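Local coordinates for START domain-containing protein 10 (Homo sapiens, PDB 6SER) that transfers phospholipids, phosphatidylcholine and phosphatidylethanolamine, between membranes, preferring species with a palmitoyl or stearoyl chain at sn-1 and an unsaturated 18-carbon chain at sn-2, at residues N111-Y117 / V130-W136; P124-R128 / P191-L195. The contacts are given in a common frame with arbitrary orientation. Residue numbers count along the deposited sequence, not the author numbering.

Interaction 1: residues N111-Y117 / V130-W136; sequences NADVGYY and VITLRSW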
loop_
_atom_site.group_PDB
_atom_site.type_symbol
_atom_site.label_atom_id
_atom_site.label_comp_id
_atom_site.label_asym_id
_atom_site.label_seq_id
_atom_site.Cartn_x
_atom_site.Cartn_y
_atom_site.Cartn_z
ATOM N N ASN A 111 12.379 10.712 -0.618
ATOM C CA ASN A 111 11.720 9.408 -0.687
ATOM C C ASN A 111 10.473 9.354 0.203
ATOM O O ASN A 111 10.139 8.305 0.752
ATOM C CB ASN A 111 12.689 8.278 -0.321
ATOM C CG ASN A 111 13.225 8.389 1.103
ATOM O OD1 ASN A 111 13.521 9.477 1.587
ATOM N ND2 ASN A 111 13.348 7.249 1.782
ATOM N N ALA A 112 9.749 10.467 0.349
ATOM C CA ALA A 112 8.479 10.440 1.079
ATOM C C ALA A 112 7.536 11.478 0.497
ATOM O O ALA A 112 7.940 12.623 0.291
ATOM C CB ALA A 112 8.669 10.704 2.574
ATOM N N ASP A 113 6.286 11.089 0.243
ATOM C CA ASP A 113 5.318 12.035 -0.284
ATOM C C ASP A 113 3.942 11.764 0.320
ATOM O O ASP A 113 3.764 10.887 1.171
ATOM C CB ASP A 113 5.308 12.013 -1.822
ATOM C CG ASP A 113 4.870 10.689 -2.403
ATOM O OD1 ASP A 113 4.374 9.825 -1.655
ATOM O OD2 ASP A 113 5.027 10.512 -3.631
ATOM N N VAL A 114 2.972 12.558 -0.120
ATOM C CA VAL A 114 1.587 12.473 0.319
ATOM C C VAL A 114 0.720 12.323 -0.920
ATOM O O VAL A 114 0.905 13.048 -1.904
ATOM C CB VAL A 114 1.167 13.715 1.135
ATOM C CG1 VAL A 114 -0.245 13.522 1.719
ATOM C CG2 VAL A 114 2.173 13.985 2.233
ATOM N N GLY A 115 -0.246 11.400 -0.863
ATOM C CA GLY A 115 -1.045 11.082 -2.028
ATOM C C GLY A 115 -2.469 10.711 -1.677
ATOM O O GLY A 115 -2.849 10.575 -0.503
ATOM N N TYR A 116 -3.259 10.535 -2.741
ATOM C CA TYR A 116 -4.698 10.376 -2.677
ATOM C C TYR A 116 -5.093 9.147 -3.471
ATOM O O TYR A 116 -4.530 8.882 -4.534
ATOM C CB TYR A 116 -5.419 11.600 -3.257
ATOM C CG TYR A 116 -6.915 11.460 -3.235
ATOM C CD1 TYR A 116 -7.644 11.772 -2.087
ATOM C CD2 TYR A 116 -7.604 11.017 -4.349
ATOM C CE1 TYR A 116 -9.009 11.646 -2.047
ATOM C CE2 TYR A 116 -8.968 10.900 -4.320
ATOM C CZ TYR A 116 -9.668 11.206 -3.160
ATOM O OH TYR A 116 -11.034 11.076 -3.116
ATOM N N TYR A 117 -6.081 8.410 -2.960
ATOM C CA TYR A 117 -6.559 7.206 -3.641
ATOM C C TYR A 117 -8.032 6.974 -3.320
ATOM O O TYR A 117 -8.397 6.885 -2.142
ATOM C CB TYR A 117 -5.718 6.000 -3.223
ATOM C CG TYR A 117 -6.172 4.680 -3.816
ATOM C CD1 TYR A 117 -5.643 4.217 -5.018
ATOM C CD2 TYR A 117 -7.108 3.878 -3.157
ATOM C CE1 TYR A 117 -6.036 3.002 -5.556
ATOM C CE2 TYR A 117 -7.509 2.661 -3.695
ATOM C CZ TYR A 117 -6.970 2.232 -4.897
ATOM O OH TYR A 117 -7.366 1.031 -5.444
ATOM N N VAL A 130 -8.689 7.624 0.646
ATOM C CA VAL A 130 -7.616 7.720 1.644
ATOM C C VAL A 130 -6.626 8.793 1.257
ATOM O O VAL A 130 -6.406 9.018 0.132
ATOM C CB VAL A 130 -6.873 6.395 1.832
ATOM C CG1 VAL A 130 -7.675 5.411 2.610
ATOM C CG2 VAL A 130 -6.399 5.787 0.548
ATOM N N ILE A 131 -6.109 9.442 2.270
ATOM C CA ILE A 131 -4.966 10.332 2.149
ATOM C C ILE A 131 -3.860 9.690 2.964
ATOM O O ILE A 131 -4.040 9.459 4.164
ATOM C CB ILE A 131 -5.281 11.736 2.694
ATOM C CG1 ILE A 131 -6.535 12.323 2.040
ATOM C CG2 ILE A 131 -4.089 12.658 2.546
ATOM C CD1 ILE A 131 -6.286 12.866 0.698
ATOM N N THR A 132 -2.720 9.399 2.335
ATOM C CA THR A 132 -1.659 8.652 3.001
ATOM C C THR A 132 -0.309 9.336 2.834
ATOM O O THR A 132 -0.044 9.982 1.817
ATOM C CB THR A 132 -1.557 7.211 2.465
ATOM O OG1 THR A 132 -1.404 7.246 1.043
ATOM C CG2 THR A 132 -2.803 6.406 2.811
ATOM N N LEU A 133 0.539 9.188 3.847
ATOM C CA LEU A 133 1.953 9.499 3.724
ATOM C C LEU A 133 2.673 8.219 3.322
ATOM O O LEU A 133 2.590 7.209 4.025
ATOM C CB LEU A 133 2.508 10.065 5.029
ATOM C CG LEU A 133 3.940 10.620 5.053
ATOM C CD1 LEU A 133 4.120 11.453 6.297
ATOM C CD2 LEU A 133 5.003 9.523 5.037
ATOM N N ARG A 134 3.357 8.256 2.191
ATOM C CA ARG A 134 4.034 7.100 1.624
ATOM C C ARG A 134 5.533 7.343 1.673
ATOM O O ARG A 134 5.990 8.462 1.416
ATOM C CB ARG A 134 3.578 6.866 0.166
ATOM C CG ARG A 134 4.085 5.586 -0.477
ATOM C CD ARG A 134 3.390 5.315 -1.813
ATOM N NE ARG A 134 3.910 6.132 -2.916
ATOM C CZ ARG A 134 3.368 7.277 -3.340
ATOM N NH1 ARG A 134 3.914 7.938 -4.361
ATOM N NH2 ARG A 134 2.283 7.767 -2.750
ATOM N N SER A 135 6.303 6.303 2.002
ATOM C CA SER A 135 7.755 6.402 1.942
ATOM C C SER A 135 8.361 5.088 1.478
ATOM O O SER A 135 7.833 4.010 1.763
ATOM C CB SER A 135 8.356 6.789 3.284
ATOM O OG SER A 135 9.708 7.183 3.105
ATOM N N TRP A 136 9.480 5.185 0.765
ATOM C CA TRP A 136 10.069 4.041 0.088
ATOM C C TRP A 136 11.572 4.001 0.306
ATOM O O TRP A 136 12.220 5.037 0.473
ATOM C CB TRP A 136 9.763 4.063 -1.414
ATOM C CG TRP A 136 10.026 5.371 -2.096
ATOM C CD1 TRP A 136 11.140 5.706 -2.818
ATOM C CD2 TRP A 136 9.150 6.509 -2.159
ATOM N NE1 TRP A 136 11.014 6.982 -3.320
ATOM C CE2 TRP A 136 9.808 7.500 -2.925
ATOM C CE3 TRP A 136 7.879 6.787 -1.647
ATOM C CZ2 TRP A 136 9.231 8.749 -3.191
ATOM C CZ3 TRP A 136 7.312 8.032 -1.898
ATOM C CH2 TRP A 136 7.985 8.994 -2.663
#
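A salt bridge of 2.9 Å between D113 OD2 and R134 NH1 spans a hydrogen-bonded pair of this antiparallel hairpin, and NH1 is shared with D104 on strand 99-109. R134 therefore places positive charge beside two neighbouring carboxylates, D113 and D104. Just before strand 112-119, N111 makes a compact polar cluster: its O accepts bonds from S135 OG (2.6 Å) and W136 N (3.2 Å), while its ND2 donates to W136 O (2.8 Å). Beyond N111 a regular backbone ladder runs along the strands, reciprocal at D113–R134 (2.9 Å both for R134 N to D113 O and for D113 N to R134 O), G115–T132 and Y117–V130. The W136 indole folds over N111 and A112, and N111 CB lies above its five-membered ring in a CH-pi contact. On the face opposite D113 and R134, V114 CG1 meets I131 CG2 at 4.0 Å, and I131 CD1 reaches the edge of the Y116 ring, 3.3 Å from Y116 CD1. On the D113 and R134 face, Y117 CB packs on V130 CG2 at 3.8 Å, whereas the Y117 hydroxyl bonds to D96; that of Y116 bonds to D129. The hairpin belongs to the curved, largely antiparallel sheet of the START fold, where strand 99-109 flanks 112-119, and 142-151 pairs antiparallel and 161-175 parallel with 127-139.

Interaction 2: residues P124-R128 / P191-L195; sequences PLKNR and PKGSL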
loop_
_atom_site.group_PDB
_atom_site.type_symbol
_atom_site.label_atom_id
_atom_site.label_comp_id
_atom_site.label_asym_id
_atom_site.label_seq_id
_atom_site.Cartn_x
_atom_site.Cartn_y
_atom_site.Cartn_z
ATOM N N PRO A 124 -24.653 -0.879 -2.123
ATOM C CA PRO A 124 -25.244 -0.337 -0.930
ATOM C C PRO A 124 -24.115 0.500 -0.290
ATOM O O PRO A 124 -24.354 1.520 0.203
ATOM C CB PRO A 124 -25.732 -1.538 -0.137
ATOM C CG PRO A 124 -25.335 -2.713 -0.952
ATOM C CD PRO A 124 -24.486 -2.291 -2.127
ATOM N N LEU A 125 -22.891 0.020 -0.368
ATOM C CA LEU A 125 -21.769 0.742 0.255
ATOM C C LEU A 125 -21.393 1.965 -0.552
ATOM O O LEU A 125 -21.613 2.001 -1.721
ATOM C CB LEU A 125 -20.570 -0.181 0.336
ATOM C CG LEU A 125 -20.744 -1.431 1.168
ATOM C CD1 LEU A 125 -19.664 -2.391 0.826
ATOM C CD2 LEU A 125 -20.708 -1.130 2.637
ATOM N N LYS A 126 -20.824 2.931 0.112
ATOM C CA LYS A 126 -20.346 4.067 -0.684
ATOM C C LYS A 126 -18.882 3.866 -1.103
ATOM O O LYS A 126 -18.257 2.978 -0.635
ATOM C CB LYS A 126 -20.902 5.397 -0.197
ATOM C CG LYS A 126 -20.286 6.085 0.975
ATOM C CD LYS A 126 -21.335 6.805 1.780
ATOM C CE LYS A 126 -21.968 7.995 1.126
ATOM N NZ LYS A 126 -22.119 9.122 2.046
ATOM N N ASN A 127 -18.418 4.680 -2.025
ATOM C CA ASN A 127 -17.016 4.625 -2.455
ATOM C C ASN A 127 -16.143 5.198 -1.345
ATOM O O ASN A 127 -16.608 5.936 -0.566
ATOM C CB ASN A 127 -16.822 5.294 -3.810
ATOM C CG ASN A 127 -17.664 4.712 -4.911
ATOM O OD1 ASN A 127 -17.887 3.539 -4.972
ATOM N ND2 ASN A 127 -18.110 5.541 -5.807
ATOM N N ARG A 128 -14.889 4.820 -1.326
ATOM C CA ARG A 128 -13.948 5.167 -0.253
ATOM C C ARG A 128 -12.747 5.926 -0.787
ATOM O O ARG A 128 -12.449 5.786 -1.877
ATOM C CB ARG A 128 -13.487 3.890 0.417
ATOM C CG ARG A 128 -14.256 3.587 1.680
ATOM C CD ARG A 128 -15.132 2.394 1.596
ATOM N NE ARG A 128 -15.704 2.285 2.893
ATOM C CZ ARG A 128 -16.949 2.036 3.141
ATOM N NH1 ARG A 128 -17.781 1.790 2.177
ATOM N NH2 ARG A 128 -17.338 2.023 4.363
ATOM N N PRO A 191 -12.079 0.648 6.888
ATOM C CA PRO A 191 -12.936 1.293 5.889
ATOM C C PRO A 191 -14.021 2.147 6.561
ATOM O O PRO A 191 -14.783 2.782 5.855
ATOM C CB PRO A 191 -13.604 0.121 5.150
ATOM C CG PRO A 191 -12.934 -1.129 5.689
ATOM C CD PRO A 191 -12.429 -0.758 7.068
ATOM N N LYS A 192 -14.062 2.130 7.898
ATOM C CA LYS A 192 -15.063 2.904 8.681
ATOM C C LYS A 192 -16.468 2.617 8.138
ATOM O O LYS A 192 -16.813 1.427 7.993
ATOM C CB LYS A 192 -14.742 4.403 8.634
ATOM C CG LYS A 192 -13.263 4.755 8.741
ATOM C CD LYS A 192 -12.776 4.862 10.170
ATOM C CE LYS A 192 -13.602 5.813 11.010
ATOM N NZ LYS A 192 -13.740 5.335 12.405
ATOM N N GLY A 193 -17.242 3.671 7.860
ATOM C CA GLY A 193 -18.613 3.520 7.334
ATOM C C GLY A 193 -19.465 2.632 8.225
ATOM O O GLY A 193 -19.399 2.797 9.459
ATOM N N SER A 194 -20.238 1.724 7.620
ATOM C CA SER A 194 -21.091 0.825 8.359
ATOM C C SER A 194 -20.733 -0.631 8.374
ATOM O O SER A 194 -21.496 -1.426 8.812
ATOM C CB SER A 194 -22.484 0.921 7.816
ATOM O OG SER A 194 -22.595 0.120 6.687
ATOM N N LEU A 195 -19.600 -0.984 7.840
ATOM C CA LEU A 195 -19.172 -2.377 7.765
ATOM C C LEU A 195 -18.730 -2.871 9.138
ATOM O O LEU A 195 -17.908 -2.218 9.789
ATOM C CB LEU A 195 -18.022 -2.530 6.783
ATOM C CG LEU A 195 -18.362 -2.421 5.307
ATOM C CD1 LEU A 195 -17.084 -2.214 4.509
ATOM C CD2 LEU A 195 -19.094 -3.677 4.854
#
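R128 reaches across to the loop at 191-195 with a side chain in which, of the first three angles, only chi3 sits in a well (trans), while chi1 (-98°) and chi2 (112°) both lie between the usual wells. This path brings the guanidinium edge to the carbonyl of P191, which it grips in a fork, R128 NE and R128 NH2 each donating to P191 O at 3.1 Å. R128 NH1 turns back to its own segment in a weak hydrogen bond to K126 O, also 3.1 Å. The P191 ring lies alongside, its CB 3.8 Å from R128 NE. Beyond P191 the chain makes a type II' beta turn from K192 to L195, in the connection that leads from strand 181-190 to the long C-terminal helix 197-227 of the START domain. In that fold the helix packs against the curved sheet to close the lipid-binding cavity. G193 passes close to the guanidinium, with its CA 3.6 Å from R128 NH2; a beta carbon there would clash with NH2, and the positive phi also suits glycine. L195 points its CA-to-CB bond toward segment 124-128 and, in an mt rotamer, places CD1 over one guanidinium face, 4.2 Å from R128 NH2. Its other methyl, CD2, touches L125 CD2 at 3.7 Å. L125 is likewise mt: its CA-to-CB bond runs sideways, but the branched tip swings across to meet L195. P191 and L195 also rest on V200 of the helix, while K192 NZ bonds to A257 O.

Strand 127-139 serves both contacts, whose centres lie about 22 Å apart. Its central part, paired with 112-119 in interaction 1, is embedded in the sheet, 8 of the 14 touching residues being buried and 722 Å² covered; its first residues and the loop leading into it, in interaction 2, meet another loop at the surface over 224 Å². The chemistry follows the place. Interaction 1 relies on repeated backbone hydrogen bonds between the two strands of a hairpin, 13 residues apart at their nearest ends, with a salt bridge and the side-chain bonds of N111 and S135 added. Interaction 2 has no backbone-to-backbone bond and depends on one arginine gripping a carbonyl plus a leucine pair, bringing together parts of the chain 63 residues apart.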